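Local coordinates for carbamate kinase (Aeropyrum pernix, PDB 2E9Y), which probably catalyses the reversible transfer of a phosphoryl group between carbamoyl phosphate and ADP, yielding carbamate and ATP, at residues 230-236 and 292-298; 37-43 and 100-104; 123-129 and 164-169; 59-63 and 78-82. All coordinates share one frame. Numbering follows the deposited sequence.

Contact 1 (230-236 and 292-298)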
loop_
_atom_site.group_PDB
_atom_site.type_symbol
_atom_site.label_atom_id
_atom_site.label_comp_id
_atom_site.label_asym_id
_atom_site.label_seq_id
_atom_site.Cartn_x
_atom_site.Cartn_y
_atom_site.Cartn_z
ATOM N N ASP A 230 -0.780 20.290 -16.867
ATOM C CA ASP A 230 -0.861 20.871 -18.198
ATOM C C ASP A 230 -1.785 20.049 -19.090
ATOM O O ASP A 230 -2.297 20.544 -20.094
ATOM C CB ASP A 230 0.537 20.931 -18.824
ATOM C CG ASP A 230 1.489 21.817 -18.041
ATOM O OD1 ASP A 230 1.290 23.049 -18.040
ATOM O OD2 ASP A 230 2.434 21.285 -17.422
ATOM N N LEU A 231 -2.010 18.793 -18.716
ATOM C CA LEU A 231 -2.855 17.926 -19.523
ATOM C C LEU A 231 -3.418 16.745 -18.751
ATOM O O LEU A 231 -2.761 16.209 -17.862
ATOM C CB LEU A 231 -2.050 17.394 -20.714
ATOM C CG LEU A 231 -2.699 16.382 -21.668
ATOM C CD1 LEU A 231 -3.852 17.037 -22.412
ATOM C CD2 LEU A 231 -1.664 15.874 -22.662
ATOM N N LEU A 232 -4.649 16.368 -19.085
ATOM C CA LEU A 232 -5.295 15.205 -18.487
ATOM C C LEU A 232 -5.382 14.207 -19.630
ATOM O O LEU A 232 -5.903 14.518 -20.706
ATOM C CB LEU A 232 -6.709 15.525 -17.978
ATOM C CG LEU A 232 -7.562 14.298 -17.608
ATOM C CD1 LEU A 232 -6.912 13.536 -16.450
ATOM C CD2 LEU A 232 -8.968 14.727 -17.230
ATOM N N VAL A 233 -4.850 13.014 -19.402
ATOM C CA VAL A 233 -4.862 11.969 -20.413
ATOM C C VAL A 233 -5.579 10.738 -19.875
ATOM O O VAL A 233 -5.280 10.275 -18.775
ATOM C CB VAL A 233 -3.423 11.550 -20.791
ATOM C CG1 VAL A 233 -3.456 10.451 -21.851
ATOM C CG2 VAL A 233 -2.641 12.757 -21.288
ATOM N N ILE A 234 -6.532 10.222 -20.641
ATOM C CA ILE A 234 -7.239 9.014 -20.238
ATOM C C ILE A 234 -6.923 7.944 -21.275
ATOM O O ILE A 234 -7.306 8.064 -22.437
ATOM C CB ILE A 234 -8.760 9.223 -20.177
ATOM C CG1 ILE A 234 -9.095 10.290 -19.128
ATOM C CG2 ILE A 234 -9.441 7.915 -19.799
ATOM C CD1 ILE A 234 -10.566 10.598 -19.018
ATOM N N LEU A 235 -6.211 6.904 -20.854
ATOM C CA LEU A 235 -5.837 5.829 -21.765
ATOM C C LEU A 235 -6.729 4.615 -21.560
ATOM O O LEU A 235 -6.750 4.021 -20.480
ATOM C CB LEU A 235 -4.371 5.447 -21.558
ATOM C CG LEU A 235 -3.341 6.545 -21.847
ATOM C CD1 LEU A 235 -1.943 6.011 -21.587
ATOM C CD2 LEU A 235 -3.466 7.011 -23.299
ATOM N N THR A 236 -7.464 4.251 -22.606
ATOM C CA THR A 236 -8.376 3.120 -22.535
ATOM C C THR A 236 -8.044 2.080 -23.606
ATOM O O THR A 236 -6.919 2.040 -24.111
ATOM C CB THR A 236 -9.834 3.611 -22.681
ATOM O OG1 THR A 236 -10.736 2.507 -22.545
ATOM C CG2 THR A 236 -10.033 4.288 -24.025
ATOM N N PRO A 292 -6.690 21.660 -22.566
ATOM C CA PRO A 292 -7.218 20.484 -23.264
ATOM C C PRO A 292 -7.046 19.176 -22.490
ATOM O O PRO A 292 -6.152 19.037 -21.659
ATOM C CB PRO A 292 -6.421 20.463 -24.569
ATOM C CG PRO A 292 -6.039 21.893 -24.772
ATOM C CD PRO A 292 -5.668 22.336 -23.384
ATOM N N ALA A 293 -7.924 18.224 -22.777
ATOM C CA ALA A 293 -7.871 16.902 -22.170
ATOM C C ALA A 293 -7.952 15.964 -23.365
ATOM O O ALA A 293 -8.536 16.317 -24.387
ATOM C CB ALA A 293 -9.058 16.685 -21.245
ATOM N N VAL A 294 -7.360 14.782 -23.259
ATOM C CA VAL A 294 -7.415 13.853 -24.377
ATOM C C VAL A 294 -7.745 12.434 -23.924
ATOM O O VAL A 294 -7.292 11.980 -22.871
ATOM C CB VAL A 294 -6.081 13.871 -25.166
ATOM C CG1 VAL A 294 -4.922 13.472 -24.254
ATOM C CG2 VAL A 294 -6.178 12.950 -26.371
ATOM N N ILE A 295 -8.566 11.753 -24.718
ATOM C CA ILE A 295 -8.966 10.381 -24.434
ATOM C C ILE A 295 -8.514 9.525 -25.607
ATOM O O ILE A 295 -8.910 9.766 -26.752
ATOM C CB ILE A 295 -10.494 10.264 -24.278
ATOM C CG1 ILE A 295 -10.958 11.105 -23.085
ATOM C CG2 ILE A 295 -10.888 8.801 -24.080
ATOM C CD1 ILE A 295 -12.465 11.241 -22.973
ATOM N N GLY A 296 -7.673 8.533 -25.331
ATOM C CA GLY A 296 -7.190 7.686 -26.405
ATOM C C GLY A 296 -6.807 6.282 -25.988
ATOM O O GLY A 296 -7.089 5.849 -24.870
ATOM N N SER A 297 -6.149 5.582 -26.905
ATOM C CA SER A 297 -5.712 4.205 -26.701
ATOM C C SER A 297 -4.361 4.112 -25.994
ATOM O O SER A 297 -3.464 4.917 -26.246
ATOM C CB SER A 297 -5.628 3.503 -28.064
ATOM O OG SER A 297 -5.166 2.174 -27.941
ATOM N N LEU A 298 -4.222 3.129 -25.106
ATOM C CA LEU A 298 -2.968 2.926 -24.387
ATOM C C LEU A 298 -1.862 2.676 -25.405
ATOM O O LEU A 298 -0.753 3.181 -25.273
ATOM C CB LEU A 298 -3.077 1.719 -23.444
ATOM C CG LEU A 298 -1.779 1.199 -22.804
ATOM C CD1 LEU A 298 -1.144 2.277 -21.942
ATOM C CD2 LEU A 298 -2.087 -0.038 -21.967
#

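Contact 2 (37-43 and 100-104)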
loop_
_atom_site.group_PDB
_atom_site.type_symbol
_atom_site.label_atom_id
_atom_site.label_comp_id
_atom_site.label_asym_id
_atom_site.label_seq_id
_atom_site.Cartn_x
_atom_site.Cartn_y
_atom_site.Cartn_z
ATOM N N SER A 37 6.505 0.029 -20.690
ATOM C CA SER A 37 7.328 0.310 -21.858
ATOM C C SER A 37 6.801 1.570 -22.531
ATOM O O SER A 37 7.565 2.483 -22.852
ATOM C CB SER A 37 7.277 -0.864 -22.836
ATOM O OG SER A 37 8.189 -0.666 -23.902
ATOM N N ILE A 38 5.487 1.614 -22.727
ATOM C CA ILE A 38 4.831 2.756 -23.355
ATOM C C ILE A 38 4.979 4.030 -22.520
ATOM O O ILE A 38 5.208 5.111 -23.062
ATOM C CB ILE A 38 3.337 2.451 -23.594
ATOM C CG1 ILE A 38 3.209 1.364 -24.665
ATOM C CG2 ILE A 38 2.593 3.713 -24.018
ATOM C CD1 ILE A 38 1.818 0.810 -24.821
ATOM N N ILE A 39 4.855 3.910 -21.201
ATOM C CA ILE A 39 5.001 5.079 -20.339
ATOM C C ILE A 39 6.431 5.605 -20.418
ATOM O O ILE A 39 6.661 6.813 -20.363
ATOM C CB ILE A 39 4.664 4.743 -18.869
ATOM C CG1 ILE A 39 3.161 4.497 -18.733
ATOM C CG2 ILE A 39 5.107 5.879 -17.955
ATOM C CD1 ILE A 39 2.743 3.993 -17.364
ATOM N N ALA A 40 7.389 4.690 -20.548
ATOM C CA ALA A 40 8.794 5.070 -20.646
ATOM C C ALA A 40 8.999 5.923 -21.892
ATOM O O ALA A 40 9.808 6.852 -21.892
ATOM C CB ALA A 40 9.673 3.827 -20.709
ATOM N N ASP A 41 8.267 5.602 -22.954
ATOM C CA ASP A 41 8.371 6.363 -24.190
ATOM C C ASP A 41 7.915 7.791 -23.921
ATOM O O ASP A 41 8.583 8.752 -24.304
ATOM C CB ASP A 41 7.506 5.736 -25.293
ATOM C CG ASP A 41 8.014 4.373 -25.732
ATOM O OD1 ASP A 41 9.238 4.140 -25.646
ATOM O OD2 ASP A 41 7.197 3.540 -26.178
ATOM N N VAL A 42 6.779 7.920 -23.243
ATOM C CA VAL A 42 6.222 9.225 -22.914
ATOM C C VAL A 42 7.201 10.071 -22.104
ATOM O O VAL A 42 7.344 11.270 -22.350
ATOM C CB VAL A 42 4.905 9.068 -22.127
ATOM C CG1 VAL A 42 4.453 10.411 -21.583
ATOM C CG2 VAL A 42 3.839 8.474 -23.032
ATOM N N LEU A 43 7.868 9.450 -21.135
ATOM C CA LEU A 43 8.846 10.156 -20.310
ATOM C C LEU A 43 10.034 10.568 -21.174
ATOM O O LEU A 43 10.666 11.597 -20.932
ATOM C CB LEU A 43 9.334 9.261 -19.163
ATOM C CG LEU A 43 8.483 9.189 -17.889
ATOM C CD1 LEU A 43 7.044 8.850 -18.225
ATOM C CD2 LEU A 43 9.076 8.151 -16.953
ATOM N N GLU A 100 12.376 -0.734 -16.670
ATOM C CA GLU A 100 12.414 -0.287 -18.057
ATOM C C GLU A 100 13.294 0.946 -18.220
ATOM O O GLU A 100 14.141 0.995 -19.112
ATOM C CB GLU A 100 11.000 0.018 -18.558
ATOM C CG GLU A 100 10.930 0.442 -20.021
ATOM C CD GLU A 100 11.589 -0.558 -20.955
ATOM O OE1 GLU A 100 11.320 -1.770 -20.815
ATOM O OE2 GLU A 100 12.368 -0.133 -21.834
ATOM N N LEU A 101 13.096 1.938 -17.358
ATOM C CA LEU A 101 13.883 3.163 -17.427
ATOM C C LEU A 101 15.363 2.859 -17.231
ATOM O O LEU A 101 16.224 3.474 -17.861
ATOM C CB LEU A 101 13.399 4.160 -16.368
ATOM C CG LEU A 101 11.961 4.650 -16.563
ATOM C CD1 LEU A 101 11.521 5.475 -15.365
ATOM C CD2 LEU A 101 11.873 5.472 -17.839
ATOM N N ARG A 102 15.649 1.901 -16.356
ATOM C CA ARG A 102 17.019 1.492 -16.066
ATOM C C ARG A 102 17.628 0.862 -17.313
ATOM O O ARG A 102 18.778 1.133 -17.666
ATOM C CB ARG A 102 17.014 0.478 -14.924
ATOM C CG ARG A 102 18.378 0.024 -14.452
ATOM C CD ARG A 102 18.200 -1.155 -13.522
ATOM N NE ARG A 102 17.161 -0.879 -12.534
ATOM C CZ ARG A 102 16.283 -1.776 -12.100
ATOM N NH1 ARG A 102 16.312 -3.020 -12.561
ATOM N NH2 ARG A 102 15.367 -1.425 -11.209
ATOM N N ARG A 103 16.842 0.017 -17.972
ATOM C CA ARG A 103 17.278 -0.655 -19.188
ATOM C C ARG A 103 17.630 0.384 -20.252
ATOM O O ARG A 103 18.386 0.104 -21.183
ATOM C CB ARG A 103 16.166 -1.578 -19.698
ATOM C CG ARG A 103 16.501 -2.322 -20.980
ATOM C CD ARG A 103 15.417 -3.328 -21.344
ATOM N NE ARG A 103 15.232 -4.337 -20.301
ATOM C CZ ARG A 103 14.200 -4.377 -19.461
ATOM N NH1 ARG A 103 13.240 -3.464 -19.535
ATOM N NH2 ARG A 103 14.131 -5.331 -18.542
ATOM N N ARG A 104 17.080 1.586 -20.101
ATOM C CA ARG A 104 17.336 2.665 -21.045
ATOM C C ARG A 104 18.402 3.623 -20.520
ATOM O O ARG A 104 18.611 4.701 -21.078
ATOM C CB ARG A 104 16.040 3.427 -21.336
ATOM C CG ARG A 104 14.916 2.541 -21.848
ATOM C CD ARG A 104 13.740 3.358 -22.361
ATOM N NE ARG A 104 12.635 2.503 -22.791
ATOM C CZ ARG A 104 11.556 2.941 -23.431
ATOM N NH1 ARG A 104 11.435 4.229 -23.722
ATOM N NH2 ARG A 104 10.596 2.091 -23.776
#

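Contact 3 (123-129 and 164-169)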
loop_
_atom_site.group_PDB
_atom_site.type_symbol
_atom_site.label_atom_id
_atom_site.label_comp_id
_atom_site.label_asym_id
_atom_site.label_seq_id
_atom_site.Cartn_x
_atom_site.Cartn_y
_atom_site.Cartn_z
ATOM N N ASP A 123 -23.982 13.018 -0.940
ATOM C CA ASP A 123 -24.012 12.452 -2.284
ATOM C C ASP A 123 -25.127 11.420 -2.427
ATOM O O ASP A 123 -25.234 10.496 -1.627
ATOM C CB ASP A 123 -22.666 11.801 -2.610
ATOM C CG ASP A 123 -22.486 11.553 -4.092
ATOM O OD1 ASP A 123 -23.197 10.689 -4.648
ATOM O OD2 ASP A 123 -21.636 12.234 -4.701
ATOM N N PRO A 124 -25.972 11.569 -3.456
ATOM C CA PRO A 124 -27.099 10.672 -3.743
ATOM C C PRO A 124 -26.728 9.186 -3.750
ATOM O O PRO A 124 -27.554 8.318 -3.453
ATOM C CB PRO A 124 -27.562 11.143 -5.118
ATOM C CG PRO A 124 -27.281 12.604 -5.074
ATOM C CD PRO A 124 -25.909 12.661 -4.445
ATOM N N SER A 125 -25.477 8.897 -4.084
ATOM C CA SER A 125 -25.024 7.517 -4.153
ATOM C C SER A 125 -25.071 6.774 -2.815
ATOM O O SER A 125 -25.228 5.553 -2.790
ATOM C CB SER A 125 -23.604 7.469 -4.725
ATOM O OG SER A 125 -23.329 6.190 -5.264
ATOM N N PHE A 126 -24.938 7.495 -1.706
ATOM C CA PHE A 126 -24.938 6.834 -0.393
ATOM C C PHE A 126 -26.310 6.224 -0.069
ATOM O O PHE A 126 -26.430 5.292 0.713
ATOM C CB PHE A 126 -24.559 7.843 0.708
ATOM C CG PHE A 126 -23.066 8.058 0.752
ATOM C CD1 PHE A 126 -22.237 7.108 1.345
ATOM C CD2 PHE A 126 -22.532 9.228 0.245
ATOM C CE1 PHE A 126 -20.861 7.332 1.400
ATOM C CE2 PHE A 126 -21.155 9.444 0.303
ATOM C CZ PHE A 126 -20.318 8.496 0.873
ATOM N N ASN A 127 -27.376 6.826 -0.647
ATOM C CA ASN A 127 -28.716 6.301 -0.395
ATOM C C ASN A 127 -29.151 5.350 -1.524
ATOM O O ASN A 127 -30.106 4.596 -1.404
ATOM C CB ASN A 127 -29.696 7.482 -0.268
ATOM C CG ASN A 127 -30.989 7.041 0.389
ATOM O OD1 ASN A 127 -31.145 7.065 1.614
ATOM N ND2 ASN A 127 -31.972 6.698 -0.461
ATOM N N ASN A 128 -28.417 5.434 -2.662
ATOM C CA ASN A 128 -28.725 4.577 -3.814
ATOM C C ASN A 128 -27.462 3.873 -4.341
ATOM O O ASN A 128 -27.069 4.049 -5.485
ATOM C CB ASN A 128 -29.330 5.463 -4.916
ATOM C CG ASN A 128 -29.659 4.649 -6.152
ATOM O OD1 ASN A 128 -30.185 3.538 -6.081
ATOM N ND2 ASN A 128 -29.387 5.255 -7.321
ATOM N N PRO A 129 -26.816 3.045 -3.506
ATOM C CA PRO A 129 -25.612 2.340 -3.967
ATOM C C PRO A 129 -25.922 1.418 -5.140
ATOM O O PRO A 129 -26.933 0.715 -5.129
ATOM C CB PRO A 129 -25.157 1.584 -2.718
ATOM C CG PRO A 129 -26.446 1.319 -1.997
ATOM C CD PRO A 129 -27.179 2.634 -2.139
ATOM N N VAL A 164 -23.845 -3.997 -3.143
ATOM C CA VAL A 164 -23.605 -2.789 -3.914
ATOM C C VAL A 164 -23.201 -1.704 -2.923
ATOM O O VAL A 164 -23.747 -1.622 -1.825
ATOM C CB VAL A 164 -24.866 -2.338 -4.707
ATOM C CG1 VAL A 164 -25.074 -3.247 -5.919
ATOM C CG2 VAL A 164 -26.088 -2.372 -3.810
ATOM N N VAL A 165 -22.225 -0.891 -3.307
ATOM C CA VAL A 165 -21.747 0.182 -2.451
ATOM C C VAL A 165 -21.800 1.498 -3.209
ATOM O O VAL A 165 -21.861 1.516 -4.440
ATOM C CB VAL A 165 -20.289 -0.064 -1.984
ATOM C CG1 VAL A 165 -20.209 -1.341 -1.162
ATOM C CG2 VAL A 165 -19.367 -0.133 -3.181
ATOM N N PRO A 166 -21.795 2.621 -2.475
ATOM C CA PRO A 166 -21.843 3.956 -3.075
ATOM C C PRO A 166 -20.627 4.299 -3.934
ATOM O O PRO A 166 -19.511 3.860 -3.658
ATOM C CB PRO A 166 -21.920 4.882 -1.860
ATOM C CG PRO A 166 -22.566 4.042 -0.811
ATOM C CD PRO A 166 -21.896 2.704 -1.007
ATOM N N SER A 167 -20.859 5.095 -4.969
ATOM C CA SER A 167 -19.784 5.563 -5.839
ATOM C C SER A 167 -19.985 7.070 -5.935
ATOM O O SER A 167 -20.391 7.590 -6.971
ATOM C CB SER A 167 -19.871 4.932 -7.229
ATOM O OG SER A 167 -18.818 5.420 -8.052
ATOM N N PRO A 168 -19.716 7.788 -4.835
ATOM C CA PRO A 168 -19.858 9.245 -4.744
ATOM C C PRO A 168 -18.850 9.989 -5.603
ATOM O O PRO A 168 -17.792 9.456 -5.939
ATOM C CB PRO A 168 -19.659 9.518 -3.259
ATOM C CG PRO A 168 -18.692 8.462 -2.855
ATOM C CD PRO A 168 -19.213 7.232 -3.564
ATOM N N ARG A 169 -19.184 11.222 -5.962
ATOM C CA ARG A 169 -18.284 12.024 -6.774
ATOM C C ARG A 169 -17.143 12.586 -5.930
ATOM O O ARG A 169 -17.332 12.947 -4.769
ATOM C CB ARG A 169 -19.050 13.159 -7.459
ATOM C CG ARG A 169 -19.876 12.689 -8.650
ATOM C CD ARG A 169 -20.221 13.842 -9.586
ATOM N NE ARG A 169 -20.583 13.375 -10.923
ATOM C CZ ARG A 169 -21.703 12.719 -11.215
ATOM N NH1 ARG A 169 -22.587 12.447 -10.263
ATOM N NH2 ARG A 169 -21.936 12.329 -12.461
HETATM O O HOH W 1 -19.458 13.463 -3.187
#

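Contact 4 (59-63 and 78-82)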
loop_
_atom_site.group_PDB
_atom_site.type_symbol
_atom_site.label_atom_id
_atom_site.label_comp_id
_atom_site.label_asym_id
_atom_site.label_seq_id
_atom_site.Cartn_x
_atom_site.Cartn_y
_atom_site.Cartn_z
ATOM N N VAL A 59 -9.821 -5.236 -6.376
ATOM C CA VAL A 59 -10.545 -5.027 -5.133
ATOM C C VAL A 59 -11.659 -6.077 -5.023
ATOM O O VAL A 59 -12.023 -6.506 -3.923
ATOM C CB VAL A 59 -11.099 -3.567 -5.044
ATOM C CG1 VAL A 59 -12.347 -3.405 -5.903
ATOM C CG2 VAL A 59 -11.374 -3.208 -3.595
ATOM N N GLY A 60 -12.171 -6.524 -6.167
ATOM C CA GLY A 60 -13.205 -7.545 -6.145
ATOM C C GLY A 60 -12.624 -8.858 -5.649
ATOM O O GLY A 60 -13.247 -9.570 -4.857
ATOM N N TYR A 61 -11.418 -9.173 -6.115
ATOM C CA TYR A 61 -10.715 -10.389 -5.716
ATOM C C TYR A 61 -10.502 -10.394 -4.206
ATOM O O TYR A 61 -10.777 -11.391 -3.531
ATOM C CB TYR A 61 -9.360 -10.471 -6.430
ATOM C CG TYR A 61 -8.422 -11.532 -5.881
ATOM C CD1 TYR A 61 -8.614 -12.883 -6.169
ATOM C CD2 TYR A 61 -7.343 -11.179 -5.072
ATOM C CE1 TYR A 61 -7.748 -13.859 -5.665
ATOM C CE2 TYR A 61 -6.476 -12.139 -4.559
ATOM C CZ TYR A 61 -6.681 -13.480 -4.861
ATOM O OH TYR A 61 -5.810 -14.428 -4.371
ATOM N N LEU A 62 -10.002 -9.283 -3.668
ATOM C CA LEU A 62 -9.770 -9.189 -2.231
ATOM C C LEU A 62 -11.062 -9.360 -1.441
ATOM O O LEU A 62 -11.089 -10.043 -0.420
ATOM C CB LEU A 62 -9.126 -7.847 -1.886
ATOM C CG LEU A 62 -7.707 -7.689 -2.441
ATOM C CD1 LEU A 62 -7.167 -6.304 -2.081
ATOM C CD2 LEU A 62 -6.804 -8.778 -1.847
ATOM N N SER A 63 -12.134 -8.728 -1.911
ATOM C CA SER A 63 -13.426 -8.839 -1.242
ATOM C C SER A 63 -13.862 -10.311 -1.180
ATOM O O SER A 63 -14.344 -10.787 -0.149
ATOM C CB SER A 63 -14.472 -8.015 -1.995
ATOM O OG SER A 63 -14.097 -6.647 -2.030
ATOM N N LEU A 78 -14.025 -2.361 2.878
ATOM C CA LEU A 78 -13.674 -1.995 1.514
ATOM C C LEU A 78 -12.572 -0.947 1.389
ATOM O O LEU A 78 -11.752 -1.023 0.479
ATOM C CB LEU A 78 -14.930 -1.520 0.770
ATOM C CG LEU A 78 -14.812 -1.146 -0.710
ATOM C CD1 LEU A 78 -14.247 -2.311 -1.498
ATOM C CD2 LEU A 78 -16.187 -0.764 -1.244
ATOM N N TYR A 79 -12.537 0.033 2.287
ATOM C CA TYR A 79 -11.500 1.053 2.163
ATOM C C TYR A 79 -10.112 0.489 2.430
ATOM O O TYR A 79 -9.131 0.994 1.887
ATOM C CB TYR A 79 -11.793 2.255 3.068
ATOM C CG TYR A 79 -11.963 1.943 4.530
ATOM C CD1 TYR A 79 -10.864 1.824 5.371
ATOM C CD2 TYR A 79 -13.240 1.810 5.082
ATOM C CE1 TYR A 79 -11.026 1.585 6.737
ATOM C CE2 TYR A 79 -13.414 1.571 6.440
ATOM C CZ TYR A 79 -12.302 1.462 7.259
ATOM O OH TYR A 79 -12.473 1.240 8.606
ATOM N N ILE A 80 -10.030 -0.556 3.252
ATOM C CA ILE A 80 -8.746 -1.199 3.517
ATOM C C ILE A 80 -8.389 -2.025 2.275
ATOM O O ILE A 80 -7.227 -2.084 1.864
ATOM C CB ILE A 80 -8.815 -2.120 4.763
ATOM C CG1 ILE A 80 -8.865 -1.267 6.036
ATOM C CG2 ILE A 80 -7.605 -3.050 4.809
ATOM C CD1 ILE A 80 -7.712 -0.311 6.181
ATOM N N ALA A 81 -9.389 -2.664 1.677
ATOM C CA ALA A 81 -9.160 -3.446 0.468
ATOM C C ALA A 81 -8.640 -2.507 -0.621
ATOM O O ALA A 81 -7.688 -2.827 -1.334
ATOM C CB ALA A 81 -10.452 -4.120 0.015
ATOM N N THR A 82 -9.257 -1.336 -0.738
ATOM C CA THR A 82 -8.818 -0.369 -1.737
ATOM C C THR A 82 -7.366 0.047 -1.483
ATOM O O THR A 82 -6.567 0.112 -2.418
ATOM C CB THR A 82 -9.719 0.886 -1.741
ATOM O OG1 THR A 82 -11.020 0.528 -2.216
ATOM C CG2 THR A 82 -9.134 1.967 -2.644
#

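Contact 1 (230-236 and 292-298)
Five backbone hydrogen bonds join the two strands in parallel register. V294 N donates to L232 O (3.0 Å) and I234 N to V294 O (2.9 Å); G296 N then donates to I234 O (3.0 Å) and T236 N to G296 O (2.8 Å). L298 N closes the series on T236 O at 3.1 Å, just past the end of strand 293-297. I234 and T236 use both N and O here, L232 its O, while V233 and L235 bond to V8 and A10 of strand 6-10 on the other edge.

Outside the backbone the contact is apolar. V233 CG2 lies 3.8 Å from V294 CG1, and these beta-branched residues, well suited to extended backbone, face helix 301-305. G296 shares their side of the sheet; an ideal CB there would lie 4.7 Å from L235 CD2. L235 CD1 meets L298 CD1 at 3.8 Å. On the reverse face, I234 CB is 4.1 Å from I295 CG1, and compact A293 sits beside L232, both touching F285 of helix 275-289. With a 23° angle between the strands and helices over both faces, this is the twisted parallel core of an alpha/beta sandwich, as expected for the amino acid kinase family.

Contact 2 (37-43 and 100-104)
R104, A40 and L101 give up the most surface where the end of helix 78-103 meets helix 25-44. R104, at the C-terminal end of helix 78-103, stretches its long side chain across the gap so that its guanidinium meets D41: NH1 and NH2 of R104 donate to D41 OD1 at 2.9 and 3.1 Å, a salt bridge made at the guanidinium edge. Within its own segment R104 makes a second salt bridge to E100, one helical turn earlier, with R104 NE donating to E100 OE2 at 2.8 Å. The other carboxylate oxygen, E100 OE1, reaches R103 NH1 at 2.9 Å in a weak bond, so four charged residues form one network.

This is helix-helix packing in the alpha/beta fold of the amino acid kinase family: I39 and L43 of helix 25-44 also touch strand 48-52 of the main sheet. A40 suits the interface because its lone methyl keeps the helices close. Its CB lies over one guanidinium face, 3.4 Å from R104 CZ, and is 3.7 Å from E100 CG. L101 supplies the apolar side of the contact. Its CD2 is 4.0 Å from A40 CB and its CD1 4.0 Å from L43 CD2, while the same leucine packs onto L106 and V108.

Contact 3 (123-129 and 164-169)
A compact loop, 123-129, is clasped here against the end of strand 161-165 and the extended, proline-rich chain that follows it, through side-chain-to-backbone hydrogen bonds and proline packing. D123 does double duty. Its OD1 accepts from S125 N at 3.0 Å, an Asx turn that shapes the loop, while its OD2 accepts from R169 N at 2.9 Å. A water also donates to D123 OD2 (2.9 Å) and to R169 O (2.7 Å), giving a second route between the same residues. S125, with its short hydroxyl, takes a hydrogen bond from S167 N to S125 OG at 2.7 Å. Within 166-169, P166 and P168 have no amide hydrogen, so S167 and R169 supply the donors.

The two segments are the chain's way into and out of a small antiparallel sheet built from strands 131-133, 136-137, 152-155 and 161-165, consistent with the protruding subdomain of carbamate kinases. They close its base beside strands 112-119 and 170-173 of the main sheet. F126 lays one ring face over P166 CB, with F126 CD1 3.8 Å from P166 CG, and its ring also touches V119. At the subdomain end, rigid P129 presses its CB to 3.4 Å from V165 C and 3.8 Å from P166 CD, while P129 CG meets V164 CG2 at 4.1 Å.

Contact 4 (59-63 and 78-82)
V59 slots its CG2 methyl between side chains of the neighbouring helix, 3.7 Å from L78 CD1, 3.8 Å from A81 CB and 4.0 Å from T82 OG1. The contact joins two helices that succeed each other in the chain, 56-67 and the first turn of 78-103, crossing at 128° with local axes 9.5 Å apart in an alpha/beta fold of the amino acid kinase family. No hydrogen bond links the segments; the joint is apolar. A81 suits the closest part of it, since its single methyl lets V59 and L62 approach: L62 CD1 lies 3.6 Å from A81 O, and L62 CB is 4.4 Å from A81 CB.

The same helices also meet the other chain: L62 packs on F66 of the second subunit and I80 on W88 of the second subunit, and Y61 OH hydrogen-bonds to P74 O of that subunit. S63, close to L78, turns its hydroxyl back onto its own helix, S63 OG donating to V59 O at 2.8 Å.

How the contacts relate
Contact 4 (59-63 with 78-82) is nested inside the loop closed by contact 2 (37-43 with 100-104); contact 3 and then contact 1 follow along the chain. Contacts 2 and 4 share helix 78-103 near its two ends, their centres 30 Å apart, so one helix spans both sites, and the second subunit is within reach at each. Contact 1, in the main parallel sheet, touches contact 2 through L298 O and I38 CD1, 3.5 Å apart. Contacts 3 and 4, 17 Å between centres, meet where V165 CG2 is 3.8 Å from L78 CD2, setting the small antiparallel sheet's base against helix 78-103. The chain's centre separates these two contacts from contact 1.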